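Local structure of polysaccharide biosynthesis protein CapD (6BWC) at the interface of chains A and B. The protein is an NADP-dependent short-chain dehydrogenase-type enzyme required for CMP-pseudaminic acid biosynthesis, probably acting as a dehydratase on UDP-N-acetylglucosamine. Coordinates in Å, arbitrary orientation; residue numbers count along the deposited sequence, not the author numbering. Chains: chain A/B, Polysaccharide biosynthesis protein CapD.

The interface of chains A and B. Residues chain A 134-137, 141, 144; chain B 134-135, 144, 277.
A:Pro135 and B:Pro135 meet tip to tip across the local two-fold, their ring carbons CG lying 3.5 Å apart. The contact continues along the rings, with CD of A:Pro135 3.6 Å from CD of B:Pro135, so more than one ring carbon on each side takes part.

B:Leu144, on helix 138-155, can be traced outward from CB. Its CB sits opposite the methyl of A:Ala141, at 4.5 Å from that CB, a loose approach. At CG the distance to CB of A:Ala141 falls to 4.1 Å, which is normal van der Waals packing. The torsion explains this course: CG stands anti to the backbone N (chi1 168°), and the fork is carried toward chain A. Of the two methyls, CD2 does the touching; it reaches the backbone carbonyl O of A:Pro135 at 3.4 Å and also packs against that proline's CG and the A:Ala141 methyl. In the twin, A:Leu144 has the same turn (chi1 -173°), and its CD2 crosses B:Pro135 obliquely, near the carbonyl O of that residue. Each proline therefore meets the partner's proline ring and also lies beside a partner leucine methyl.

Beyond the CD side of the rings, CB of A:Ser134 and CB of B:Ser134 stand 4.0 Å apart. No nitrogen or oxygen comes within bonding reach across this patch; the 217 Å² hidden on both sides comes from van der Waals contact, partly carbon against backbone carbonyl oxygen. A:Ala141 lies within the Tyr-X-X-X-Lys motif of the short-chain dehydrogenases and B:Leu144 directly follows that motif's lysine in its own chain, so both belong to the catalytic helix. The two-fold pairs two of the deposited assembly's six copies; the structure alone does not show whether they pair in solution. At the margin the methyls of A:Thr136 and B:Thr277 face each other, CG2 to CG2, at 4.5 Å.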
loop_
_atom_site.group_PDB
_atom_site.type_symbol
_atom_site.label_atom_id
_atom_site.label_comp_id
_atom_site.label_asym_id
_atom_site.label_seq_id
_atom_site.Cartn_x
_atom_site.Cartn_y
_atom_site.Cartn_z
ATOM N N SER A 134 3.011 -31.187 -12.960
ATOM C CA SER A 134 4.229 -31.118 -13.761
ATOM C C SER A 134 4.171 -30.121 -14.912
ATOM O O SER A 134 4.456 -30.502 -16.065
ATOM C CB SER A 134 4.594 -32.501 -14.263
ATOM O OG SER A 134 4.658 -33.394 -13.176
ATOM N N PRO A 135 3.853 -28.841 -14.589
ATOM C CA PRO A 135 3.561 -27.766 -15.530
ATOM C C PRO A 135 4.723 -27.282 -16.373
ATOM O O PRO A 135 5.854 -27.203 -15.903
ATOM C CB PRO A 135 3.149 -26.606 -14.616
ATOM C CG PRO A 135 3.877 -26.843 -13.362
ATOM C CD PRO A 135 3.884 -28.328 -13.199
ATOM N N THR A 136 4.401 -26.904 -17.604
ATOM C CA THR A 136 5.342 -26.349 -18.548
ATOM C C THR A 136 5.078 -24.861 -18.778
ATOM O O THR A 136 5.677 -24.267 -19.678
ATOM C CB THR A 136 5.138 -27.032 -19.889
ATOM O OG1 THR A 136 3.816 -26.718 -20.358
ATOM C CG2 THR A 136 5.272 -28.500 -19.740
ATOM N N ASN A 137 4.175 -24.268 -17.994
ATOM C CA ASN A 137 3.787 -22.860 -18.186
ATOM C C ASN A 137 3.421 -22.131 -16.903
ATOM O O ASN A 137 3.042 -22.738 -15.907
ATOM C CB ASN A 137 2.632 -22.740 -19.173
ATOM C CG ASN A 137 1.512 -23.702 -18.865
ATOM O OD1 ASN A 137 0.910 -23.665 -17.786
ATOM N ND2 ASN A 137 1.231 -24.583 -19.802
ATOM N N ALA A 141 1.902 -23.227 -13.083
ATOM C CA ALA A 141 2.697 -22.912 -11.869
ATOM C C ALA A 141 1.901 -22.078 -10.901
ATOM O O ALA A 141 2.014 -22.274 -9.697
ATOM C CB ALA A 141 4.006 -22.185 -12.201
ATOM N N LEU A 144 -0.460 -24.399 -9.268
ATOM C CA LEU A 144 0.269 -25.239 -8.309
ATOM C C LEU A 144 0.486 -24.500 -7.011
ATOM O O LEU A 144 0.364 -25.076 -5.927
ATOM C CB LEU A 144 1.621 -25.671 -8.897
ATOM C CG LEU A 144 2.528 -26.667 -8.187
ATOM C CD1 LEU A 144 1.766 -27.935 -7.872
ATOM C CD2 LEU A 144 3.735 -27.014 -9.047
ATOM N N SER B 134 9.076 -28.908 -14.830
ATOM C CA SER B 134 8.003 -29.833 -14.467
ATOM C C SER B 134 7.804 -29.968 -12.929
ATOM O O SER B 134 7.712 -31.063 -12.426
ATOM C CB SER B 134 8.290 -31.198 -15.133
ATOM O OG SER B 134 8.558 -31.081 -16.526
ATOM N N PRO B 135 7.726 -28.833 -12.197
ATOM C CA PRO B 135 7.877 -28.767 -10.743
ATOM C C PRO B 135 6.820 -29.524 -9.917
ATOM O O PRO B 135 5.623 -29.414 -10.212
ATOM C CB PRO B 135 7.777 -27.267 -10.464
ATOM C CG PRO B 135 6.916 -26.770 -11.546
ATOM C CD PRO B 135 7.380 -27.513 -12.737
ATOM N N LEU B 144 9.837 -21.375 -11.819
ATOM C CA LEU B 144 9.224 -21.417 -13.163
ATOM C C LEU B 144 8.454 -20.131 -13.477
ATOM O O LEU B 144 8.506 -19.628 -14.615
ATOM C CB LEU B 144 8.329 -22.649 -13.299
ATOM C CG LEU B 144 7.347 -22.830 -14.462
ATOM C CD1 LEU B 144 7.909 -22.563 -15.848
ATOM C CD2 LEU B 144 6.830 -24.252 -14.407
ATOM N N THR B 277 12.633 -29.330 -19.775
ATOM C CA THR B 277 11.534 -30.138 -20.304
ATOM C C THR B 277 11.914 -30.737 -21.670
ATOM O O THR B 277 12.787 -30.198 -22.380
ATOM C CB THR B 277 10.236 -29.308 -20.476
ATOM O OG1 THR B 277 10.482 -28.175 -21.323
ATOM C CG2 THR B 277 9.701 -28.824 -19.119
#